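Local coordinates for protein beta-1,4-galactanase (Thielavia heterothallica, PDB 1HJS) that hydrolyses beta-1,4-galactosidic linkages in type I arabinogalactans, as a clan GH-A enzyme of glycoside hydrolase family 53, at residues 192-195 with 196-199; 274-277 with 278-282. All coordinates share one frame; numbering follows the deposited sequence.

Contact 1 (192-195 with 196-199)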
loop_
_atom_site.group_PDB
_atom_site.type_symbol
_atom_site.label_atom_id
_atom_site.label_comp_id
_atom_site.label_asym_id
_atom_site.label_seq_id
_atom_site.Cartn_x
_atom_site.Cartn_y
_atom_site.Cartn_z
ATOM N N TYR A 192 5.571 17.085 0.700
ATOM C CA TYR A 192 7.000 16.851 0.493
ATOM C C TYR A 192 7.848 18.112 0.646
ATOM O O TYR A 192 8.932 18.066 1.226
ATOM C CB TYR A 192 7.244 16.217 -0.880
ATOM C CG TYR A 192 6.891 14.742 -0.925
ATOM C CD1 TYR A 192 7.619 13.809 -0.181
ATOM C CD2 TYR A 192 5.813 14.283 -1.683
ATOM C CE1 TYR A 192 7.281 12.453 -0.190
ATOM C CE2 TYR A 192 5.464 12.931 -1.698
ATOM C CZ TYR A 192 6.199 12.024 -0.951
ATOM O OH TYR A 192 5.847 10.689 -0.959
ATOM N N THR A 193 7.354 19.236 0.142
ATOM C CA THR A 193 8.104 20.484 0.249
ATOM C C THR A 193 8.350 20.862 1.711
ATOM O O THR A 193 9.479 21.168 2.104
ATOM C CB THR A 193 7.369 21.640 -0.451
ATOM O OG1 THR A 193 7.270 21.362 -1.855
ATOM C CG2 THR A 193 8.125 22.953 -0.252
ATOM N N ASN A 194 7.298 20.824 2.521
ATOM C CA ASN A 194 7.423 21.185 3.928
ATOM C C ASN A 194 8.206 20.184 4.767
ATOM O O ASN A 194 8.891 20.559 5.715
ATOM C CB ASN A 194 6.038 21.412 4.527
ATOM C CG ASN A 194 5.449 22.746 4.118
ATOM O OD1 ASN A 194 6.021 23.795 4.410
ATOM N ND2 ASN A 194 4.308 22.715 3.437
ATOM N N VAL A 195 8.107 18.908 4.424
ATOM C CA VAL A 195 8.840 17.892 5.158
ATOM C C VAL A 195 10.334 17.960 4.832
ATOM O O VAL A 195 11.173 17.933 5.734
ATOM C CB VAL A 195 8.311 16.481 4.825
ATOM C CG1 VAL A 195 9.246 15.418 5.386
ATOM C CG2 VAL A 195 6.918 16.304 5.419
ATOM N N LEU A 196 10.659 18.068 3.548
ATOM C CA LEU A 196 12.052 18.101 3.113
ATOM C C LEU A 196 12.811 19.378 3.455
ATOM O O LEU A 196 14.036 19.359 3.568
ATOM C CB LEU A 196 12.130 17.842 1.605
ATOM C CG LEU A 196 11.694 16.434 1.181
ATOM C CD1 LEU A 196 11.653 16.329 -0.337
ATOM C CD2 LEU A 196 12.661 15.410 1.762
ATOM N N LYS A 197 12.095 20.485 3.625
ATOM C CA LYS A 197 12.751 21.749 3.947
ATOM C C LYS A 197 13.272 21.775 5.383
ATOM O O LYS A 197 14.021 22.671 5.759
ATOM C CB LYS A 197 11.789 22.921 3.720
ATOM C CG LYS A 197 10.594 22.931 4.653
ATOM C CD LYS A 197 9.560 23.980 4.256
ATOM C CE LYS A 197 10.074 25.394 4.443
ATOM N NZ LYS A 197 9.007 26.402 4.141
ATOM N N GLN A 198 12.884 20.784 6.181
ATOM C CA GLN A 198 13.323 20.719 7.569
ATOM C C GLN A 198 14.810 20.384 7.691
ATOM O O GLN A 198 15.469 20.799 8.644
ATOM C CB GLN A 198 12.498 19.688 8.342
ATOM C CG GLN A 198 11.008 19.989 8.370
ATOM C CD GLN A 198 10.712 21.409 8.820
ATOM O OE1 GLN A 198 11.168 21.845 9.878
ATOM N NE2 GLN A 198 9.942 22.137 8.018
ATOM N N GLY A 199 15.334 19.628 6.732
ATOM C CA GLY A 199 16.741 19.278 6.770
ATOM C C GLY A 199 17.089 17.944 7.412
ATOM O O GLY A 199 18.098 17.336 7.053
#
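Leu196 donates its backbone N to the carbonyl O of Tyr192 at 2.9 Å, a nearly straight helical bond (164° at the hydrogen). Its side chain folds back along the helix until CD1 stands 4.4 Å from CB of Tyr192. Both residues also meet Trp237 of helix 223-237, while Leu196 reaches Leu203 in the loop that follows. Lys197 N still binds O of Thr193, at 3.1 Å, but the bond is more bent, 139° at the hydrogen, as the helix runs out. The lysine CG sits between its backbone N and carbonyl carbon (chi1 66°), and from there the chain runs alongside Asn194 in the same direction, with CD 3.5 Å from OD1 of Asn194. This is an aliphatic contact alongside an amide; ND2 of the same amide is hydrogen-bonded to O of Trp190, one turn back. Here helix 185-196 of the (beta/alpha)8 barrel ends in a type I turn from Leu196 to Gly199 that leads on toward strand 208-212. Gln198 N makes a weak 3.4 Å bond to O of Val195, and its side chain folds back over the helix end. NE2 then meets O of Asn194 at 3.0 Å, nearly in line with the C=O bond, and the acceptor lies in the plane of the glutamine amide. A leucine here has no N-H to offer the Asn194 carbonyl, and the turn after the helix would probably be less firmly tied back to it. Gln198 also packs on Trp150 and Ala154 of helix 150-165. With its positive phi, Gly199 leaves the helical path, and its N returns a weak 3.4 Å bond to O of Leu196.

Contact 2 (274-277 with 278-282)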
loop_
_atom_site.group_PDB
_atom_site.type_symbol
_atom_site.label_atom_id
_atom_site.label_comp_id
_atom_site.label_asym_id
_atom_site.label_seq_id
_atom_site.Cartn_x
_atom_site.Cartn_y
_atom_site.Cartn_z
ATOM N N THR A 274 -10.399 -4.852 -15.466
ATOM C CA THR A 274 -9.179 -5.042 -16.241
ATOM C C THR A 274 -8.824 -3.774 -17.003
ATOM O O THR A 274 -7.652 -3.424 -17.113
ATOM C CB THR A 274 -9.291 -6.220 -17.241
ATOM O OG1 THR A 274 -10.164 -5.861 -18.313
ATOM C CG2 THR A 274 -9.840 -7.452 -16.547
ATOM N N THR A 275 -9.834 -3.080 -17.521
ATOM C CA THR A 275 -9.589 -1.850 -18.264
ATOM C C THR A 275 -9.021 -0.772 -17.350
ATOM O O THR A 275 -8.020 -0.137 -17.679
ATOM C CB THR A 275 -10.881 -1.315 -18.918
ATOM O OG1 THR A 275 -11.341 -2.258 -19.895
ATOM C CG2 THR A 275 -10.625 0.032 -19.587
ATOM N N PHE A 276 -9.661 -0.568 -16.201
ATOM C CA PHE A 276 -9.203 0.441 -15.253
ATOM C C PHE A 276 -7.793 0.141 -14.755
ATOM O O PHE A 276 -6.920 1.008 -14.774
ATOM C CB PHE A 276 -10.149 0.520 -14.050
ATOM C CG PHE A 276 -9.738 1.545 -13.023
ATOM C CD1 PHE A 276 -9.942 2.900 -13.256
ATOM C CD2 PHE A 276 -9.141 1.151 -11.828
ATOM C CE1 PHE A 276 -9.561 3.855 -12.311
ATOM C CE2 PHE A 276 -8.754 2.098 -10.874
ATOM C CZ PHE A 276 -8.964 3.450 -11.115
ATOM N N ILE A 277 -7.576 -1.086 -14.293
ATOM C CA ILE A 277 -6.266 -1.479 -13.782
ATOM C C ILE A 277 -5.184 -1.310 -14.844
ATOM O O ILE A 277 -4.115 -0.781 -14.562
ATOM C CB ILE A 277 -6.280 -2.945 -13.291
ATOM C CG1 ILE A 277 -7.236 -3.077 -12.101
ATOM C CG2 ILE A 277 -4.870 -3.384 -12.896
ATOM C CD1 ILE A 277 -7.475 -4.501 -11.639
ATOM N N THR A 278 -5.468 -1.755 -16.065
ATOM C CA THR A 278 -4.501 -1.643 -17.154
ATOM C C THR A 278 -4.207 -0.170 -17.455
ATOM O O THR A 278 -3.060 0.205 -17.713
ATOM C CB THR A 278 -5.024 -2.346 -18.428
ATOM O OG1 THR A 278 -5.248 -3.740 -18.148
ATOM C CG2 THR A 278 -4.014 -2.226 -19.558
ATOM N N ASN A 279 -5.241 0.664 -17.414
ATOM C CA ASN A 279 -5.059 2.087 -17.675
ATOM C C ASN A 279 -4.223 2.755 -16.589
ATOM O O ASN A 279 -3.317 3.532 -16.889
ATOM C CB ASN A 279 -6.414 2.787 -17.807
ATOM C CG ASN A 279 -7.096 2.479 -19.127
ATOM O OD1 ASN A 279 -6.523 1.816 -19.996
ATOM N ND2 ASN A 279 -8.321 2.967 -19.291
ATOM N N VAL A 280 -4.519 2.458 -15.326
ATOM C CA VAL A 280 -3.744 3.055 -14.237
ATOM C C VAL A 280 -2.299 2.568 -14.330
ATOM O O VAL A 280 -1.360 3.333 -14.114
ATOM C CB VAL A 280 -4.318 2.681 -12.849
ATOM C CG1 VAL A 280 -3.402 3.210 -11.746
ATOM C CG2 VAL A 280 -5.722 3.255 -12.694
ATOM N N ALA A 281 -2.125 1.293 -14.666
ATOM C CA ALA A 281 -0.789 0.720 -14.789
ATOM C C ALA A 281 0.001 1.459 -15.856
ATOM O O ALA A 281 1.164 1.815 -15.655
ATOM C CB ALA A 281 -0.878 -0.766 -15.142
ATOM N N ASN A 282 -0.638 1.696 -16.995
ATOM C CA ASN A 282 0.038 2.379 -18.079
ATOM C C ASN A 282 0.272 3.851 -17.803
ATOM O O ASN A 282 1.184 4.444 -18.365
ATOM C CB ASN A 282 -0.716 2.158 -19.387
ATOM C CG ASN A 282 -0.488 0.761 -19.940
ATOM O OD1 ASN A 282 0.654 0.333 -20.095
ATOM N ND2 ASN A 282 -1.563 0.045 -20.235
#
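With chi1 at 180°, the Phe276 ring swings to the side of its carbonyl carbon, trans to N, and Val280, one turn later, holds CG2 beside its own backbone N; together these torsions set the valine methyl over one face of the phenylalanine ring. CG2 of Val280 lies 3.8 Å from the centroid of the Phe276 ring and 17° off its normal, a CH-pi contact displaced toward the rim, where CZ of Phe276 is the nearest ring atom at 3.6 Å. The Phe276 ring also stacks on Trp248, and Val280 reaches Leu293 of strand 290-296. This is the inward side of helix 270-285, which also lays Ile277 and Ala281 against that last strand of the (beta/alpha)8 barrel. On another side of the helix, Thr278 turns OG1 back to the preceding turn, 2.6 Å from O of Thr274. The same carbonyl O of Thr274 takes the backbone N of Thr278 at 2.9 Å, and the two donors come from opposite faces of the carbonyl plane. The methyl of Thr275 and the amide of Asn279 lie side by side, CG2 of Thr275 3.7 Å from ND2 of Asn279, and Asn279 N bonds to O of Thr275. Val280 N binds O of Phe276 at 2.9 Å, so backbone and side chains join the same pair of residues. The helix thus joins apolar contact on its barrel side to a doubly gripped carbonyl, with one bond from the Thr278 amide and one from its hydroxyl, whose proton is thereby given to the helix's own backbone.

How the contacts relate
Contact 1 comes first along the chain, at the C-terminal end of helix 185-196, and contact 2 follows inside helix 270-285. Both helices belong to the outer layer of the same eight-stranded parallel barrel: the first leads into strand 208-212, the second into strand 290-296, which closes the barrel beside strand 4-8. Helix 223-237 and strand 240-245 come between them in sequence. Their centres are 32 Å apart and their nearest atoms about 16 Å, so they do not touch. Residues 192-199 thus mark a helix end and the turn beyond it, residues 274-282 the middle of a continuous helix, two separate pieces of the scaffold surrounding the catalytic barrel.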